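PDB 4MXN: uncharacterized protein, which is of unknown function but is probably a glycosyl hydrolase of family 28, acting on carbohydrate. Local coordinates for residues A[147-158]-A[170-181]. Residues are numbered along the deposited sequence; the frame is centred on the assembly and turned at random.
Sequences APALICMEGCED and ANVAEIYKDCHN
Strands 151-154 and 174-177 run parallel, their axes 2° apart: N of Ile151, Met153 and Gly155 donates to O of Ala173, Ile175 and Lys177, N of Ile175 and Lys177 donates back to O of Ile151 and Met153, and the ladder resumes after Gly155 and Asp178, both of positive phi, where His180 N meets Cys156 O and Asp158 N meets His180 O. This is the stacking of successive coils in a right-handed parallel beta-helix, the fold of family 28. Inside, Met153 and Tyr176 lie side by side: in one of two conformers, SE of Met153, a selenomethionine, lies 3.9 Å from Tyr176 CE1, an oblique Met-aromatic contact that the other conformer leaves in doubt. Strand 159-162 packs against both residues. Tyr176 OH donates to the anti lone pair of Glu174 OE1 at 2.7 Å, which gives this buried carboxylate a partner. On the outer face, Ile175 CB rests 3.8 Å from Cys152 SG, itself in a disulfide with Cys99, and Ile175 CD1 reaches Ala149 CB. Further along, Lys177 swings CG to the side opposite its own N (chi1 -178°), which carries its chain alongside that of Glu154, while Glu154 OE2 stays 5.2 Å from Lys177 NZ. A water donates to both Glu154 OE2 and Asp178 OD2, 4.4 Å apart. An alanine in place of Glu154 is likely to leave the aliphatic part of Lys177 less covered and the water without one acceptor. At the ends, Asn171 ND2 reaches Ala147 O at 2.8 Å from above the carbonyl plane, and Asn181 ND2 meets Asp158 OD1 at 2.7 Å from the anti side, tilted out of the carboxylate plane. The backbone ladder is thus the main join, with a mostly apolar inner face holding the satisfied Tyr176-Glu174 pair and an outer face mixing apolar, charged and water-bridged contacts.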
loop_
_atom_site.group_PDB
_atom_site.type_symbol
_atom_site.label_atom_id
_atom_site.label_comp_id
_atom_site.label_asym_id
_atom_site.label_seq_id
_atom_site.Cartn_x
_atom_site.Cartn_y
_atom_site.Cartn_z
ATOM N N ALA A 147 9.378 0.495 -9.632
ATOM C CA ALA A 147 7.996 0.962 -9.520
ATOM C C ALA A 147 7.377 0.438 -8.207
ATOM O O ALA A 147 7.468 -0.762 -7.921
ATOM C CB ALA A 147 7.196 0.517 -10.732
ATOM N N PRO A 148 6.835 1.336 -7.354
ATOM C CA PRO A 148 6.328 0.876 -6.070
ATOM C C PRO A 148 4.951 0.254 -6.130
ATOM O O PRO A 148 4.087 0.637 -6.925
ATOM C CB PRO A 148 6.275 2.164 -5.234
ATOM C CG PRO A 148 6.018 3.240 -6.218
ATOM C CD PRO A 148 6.732 2.808 -7.474
ATOM N N ALA A 149 4.727 -0.669 -5.208
ATOM C CA ALA A 149 3.417 -1.226 -4.946
ATOM C C ALA A 149 2.642 -0.176 -4.142
ATOM O O ALA A 149 3.231 0.826 -3.716
ATOM C CB ALA A 149 3.562 -2.523 -4.148
ATOM N N LEU A 150 1.340 -0.367 -3.929
ATOM C CA LEU A 150 0.625 0.592 -3.075
ATOM C C LEU A 150 0.877 0.229 -1.615
ATOM O O LEU A 150 1.171 1.115 -0.814
ATOM C CB LEU A 150 -0.868 0.659 -3.399
ATOM C CG LEU A 150 -1.201 1.204 -4.775
ATOM C CD1 LEU A 150 -2.651 0.996 -5.104
ATOM C CD2 LEU A 150 -0.891 2.671 -4.901
ATOM N N ILE A 151 0.820 -1.080 -1.300
ATOM C CA ILE A 151 1.066 -1.664 0.023
ATOM C C ILE A 151 2.006 -2.859 -0.111
ATOM O O ILE A 151 1.817 -3.700 -0.994
ATOM C CB ILE A 151 -0.291 -2.091 0.675
ATOM C CG1 ILE A 151 -1.140 -0.883 1.103
ATOM C CG2 ILE A 151 -0.117 -3.108 1.801
ATOM C CD1 ILE A 151 -2.681 -1.298 1.348
ATOM N N CYS A 152 3.015 -2.941 0.766
ATOM C CA CYS A 152 3.937 -4.074 0.796
ATOM C C CYS A 152 4.307 -4.400 2.244
ATOM O O CYS A 152 4.887 -3.553 2.927
ATOM C CB CYS A 152 5.182 -3.816 -0.050
ATOM S SG CYS A 152 6.329 -5.220 -0.131
HETATM N N MSE A 153 3.989 -5.627 2.695
HETATM C CA MSE A 153 4.334 -6.086 4.050
HETATM C C MSE A 153 5.240 -7.292 3.976
HETATM O O MSE A 153 4.917 -8.269 3.299
HETATM C CB MSE A 153 3.093 -6.432 4.884
HETATM C CG MSE A 153 2.524 -5.261 5.629
HETATM SE SE MSE A 153 1.060 -4.483 4.627
HETATM C CE MSE A 153 0.878 -2.840 5.668
ATOM N N GLU A 154 6.372 -7.238 4.675
ATOM C CA GLU A 154 7.299 -8.370 4.688
ATOM C C GLU A 154 7.699 -8.721 6.118
ATOM O O GLU A 154 8.207 -7.864 6.843
ATOM C CB GLU A 154 8.540 -8.114 3.823
ATOM C CG GLU A 154 9.335 -9.391 3.557
ATOM C CD GLU A 154 10.641 -9.209 2.810
ATOM O OE1 GLU A 154 10.738 -8.283 1.971
ATOM O OE2 GLU A 154 11.568 -10.014 3.049
ATOM N N GLY A 155 7.502 -9.979 6.485
ATOM C CA GLY A 155 7.859 -10.506 7.803
ATOM C C GLY A 155 7.065 -9.902 8.945
ATOM O O GLY A 155 7.535 -9.883 10.081
ATOM N N CYS A 156 5.863 -9.404 8.654
ATOM C CA CYS A 156 5.010 -8.753 9.635
ATOM C C CYS A 156 4.050 -9.739 10.302
ATOM O O CYS A 156 3.734 -10.781 9.736
ATOM C CB CYS A 156 4.261 -7.595 8.986
ATOM S SG CYS A 156 5.340 -6.244 8.434
ATOM N N GLU A 157 3.595 -9.407 11.520
ATOM C CA GLU A 157 2.649 -10.237 12.269
ATOM C C GLU A 157 1.463 -9.390 12.721
ATOM O O GLU A 157 1.685 -8.272 13.170
ATOM C CB GLU A 157 3.362 -10.861 13.491
ATOM C CG GLU A 157 4.358 -11.950 13.137
ATOM C CD GLU A 157 4.923 -12.762 14.286
ATOM O OE1 GLU A 157 4.471 -12.589 15.443
ATOM O OE2 GLU A 157 5.816 -13.594 14.013
ATOM N N ASP A 158 0.216 -9.909 12.617
ATOM C CA ASP A 158 -1.022 -9.220 13.033
ATOM C C ASP A 158 -1.187 -7.930 12.202
ATOM O O ASP A 158 -0.919 -6.818 12.668
ATOM C CB ASP A 158 -1.053 -8.958 14.566
ATOM C CG ASP A 158 -0.795 -10.192 15.428
ATOM O OD1 ASP A 158 -1.225 -11.298 15.033
ATOM O OD2 ASP A 158 -0.164 -10.051 16.497
ATOM N N ALA A 170 1.429 1.589 -9.345
ATOM C CA ALA A 170 2.567 1.692 -10.268
ATOM C C ALA A 170 3.172 0.321 -10.539
ATOM O O ALA A 170 3.897 0.144 -11.511
ATOM C CB ALA A 170 3.623 2.623 -9.697
ATOM N N ASN A 171 2.877 -0.654 -9.668
ATOM C CA ASN A 171 3.354 -2.019 -9.817
ATOM C C ASN A 171 2.174 -2.933 -9.431
ATOM O O ASN A 171 1.133 -2.832 -10.060
ATOM C CB ASN A 171 4.621 -2.224 -8.991
ATOM C CG ASN A 171 5.543 -3.290 -9.554
ATOM O OD1 ASN A 171 5.104 -4.291 -10.114
ATOM N ND2 ASN A 171 6.844 -3.113 -9.390
ATOM N N VAL A 172 2.307 -3.758 -8.397
ATOM C CA VAL A 172 1.243 -4.618 -7.866
ATOM C C VAL A 172 0.549 -3.765 -6.797
ATOM O O VAL A 172 1.196 -2.892 -6.235
ATOM C CB VAL A 172 1.831 -5.975 -7.355
ATOM C CG1 VAL A 172 0.831 -6.780 -6.525
ATOM C CG2 VAL A 172 2.336 -6.817 -8.521
ATOM N N ALA A 173 -0.761 -3.929 -6.565
ATOM C CA ALA A 173 -1.400 -3.100 -5.534
ATOM C C ALA A 173 -0.963 -3.514 -4.113
ATOM O O ALA A 173 -0.636 -2.645 -3.298
ATOM C CB ALA A 173 -2.906 -3.174 -5.651
ATOM N N GLU A 174 -0.965 -4.829 -3.821
ATOM C CA GLU A 174 -0.662 -5.356 -2.488
ATOM C C GLU A 174 0.328 -6.469 -2.546
ATOM O O GLU A 174 0.146 -7.401 -3.329
ATOM C CB GLU A 174 -1.934 -5.923 -1.824
ATOM C CG GLU A 174 -3.114 -5.001 -1.593
ATOM C CD GLU A 174 -4.409 -5.756 -1.320
ATOM O OE1 GLU A 174 -4.528 -6.384 -0.245
ATOM O OE2 GLU A 174 -5.294 -5.755 -2.202
ATOM N N ILE A 175 1.325 -6.443 -1.660
ATOM C CA ILE A 175 2.328 -7.516 -1.575
ATOM C C ILE A 175 2.403 -7.985 -0.136
ATOM O O ILE A 175 2.595 -7.160 0.762
ATOM C CB ILE A 175 3.725 -7.091 -2.107
ATOM C CG1 ILE A 175 3.683 -6.693 -3.616
ATOM C CG2 ILE A 175 4.778 -8.220 -1.856
ATOM C CD1 ILE A 175 4.951 -6.046 -4.093
ATOM N N TYR A 176 2.212 -9.294 0.090
ATOM C CA TYR A 176 2.308 -9.910 1.419
ATOM C C TYR A 176 3.336 -11.006 1.312
ATOM O O TYR A 176 3.166 -11.955 0.532
ATOM C CB TYR A 176 0.940 -10.423 1.937
ATOM C CG TYR A 176 -0.118 -9.342 1.945
ATOM C CD1 TYR A 176 -0.119 -8.346 2.922
ATOM C CD2 TYR A 176 -1.094 -9.289 0.956
ATOM C CE1 TYR A 176 -1.061 -7.316 2.901
ATOM C CE2 TYR A 176 -2.044 -8.265 0.929
ATOM C CZ TYR A 176 -2.027 -7.287 1.910
ATOM O OH TYR A 176 -2.946 -6.270 1.881
ATOM N N LYS A 177 4.460 -10.816 2.010
ATOM C CA LYS A 177 5.573 -11.744 1.973
ATOM C C LYS A 177 5.975 -12.142 3.383
ATOM O O LYS A 177 6.280 -11.264 4.186
ATOM C CB LYS A 177 6.770 -11.109 1.226
ATOM C CG LYS A 177 7.962 -12.044 1.096
ATOM C CD LYS A 177 9.075 -11.464 0.236
ATOM C CE LYS A 177 10.304 -12.354 0.237
ATOM N NZ LYS A 177 10.053 -13.700 -0.349
ATOM N N ASP A 178 5.974 -13.467 3.682
ATOM C CA ASP A 178 6.390 -14.067 4.967
ATOM C C ASP A 178 5.678 -13.413 6.158
ATOM O O ASP A 178 6.290 -13.179 7.194
ATOM C CB ASP A 178 7.925 -13.973 5.145
ATOM C CG ASP A 178 8.741 -14.551 4.002
ATOM O OD1 ASP A 178 8.292 -15.551 3.396
ATOM O OD2 ASP A 178 9.841 -14.020 3.732
ATOM N N CYS A 179 4.385 -13.116 6.000
ATOM C CA CYS A 179 3.581 -12.496 7.045
ATOM C C CYS A 179 2.752 -13.545 7.789
ATOM O O CYS A 179 2.462 -14.617 7.252
ATOM C CB CYS A 179 2.680 -11.408 6.464
ATOM S SG CYS A 179 3.556 -9.957 5.843
ATOM N N HIS A 180 2.374 -13.221 9.036
ATOM C CA HIS A 180 1.542 -14.061 9.897
ATOM C C HIS A 180 0.313 -13.278 10.316
ATOM O O HIS A 180 0.454 -12.136 10.736
ATOM C CB HIS A 180 2.301 -14.511 11.170
ATOM C CG HIS A 180 3.398 -15.507 10.958
ATOM N ND1 HIS A 180 4.712 -15.104 10.776
ATOM C CD2 HIS A 180 3.363 -16.856 11.022
ATOM C CE1 HIS A 180 5.420 -16.218 10.703
ATOM N NE2 HIS A 180 4.648 -17.296 10.819
ATOM N N ASN A 181 -0.862 -13.909 10.289
ATOM C CA ASN A 181 -2.132 -13.342 10.758
ATOM C C ASN A 181 -2.450 -12.016 10.064
ATOM O O ASN A 181 -2.416 -10.946 10.681
ATOM C CB ASN A 181 -2.156 -13.197 12.302
ATOM C CG ASN A 181 -3.509 -12.795 12.860
ATOM O OD1 ASN A 181 -4.545 -12.967 12.226
ATOM N ND2 ASN A 181 -3.528 -12.218 14.048
HETATM O O HOH W 1 1.969 2.407 -6.644
HETATM O O HOH W 2 11.371 -12.123 4.687
#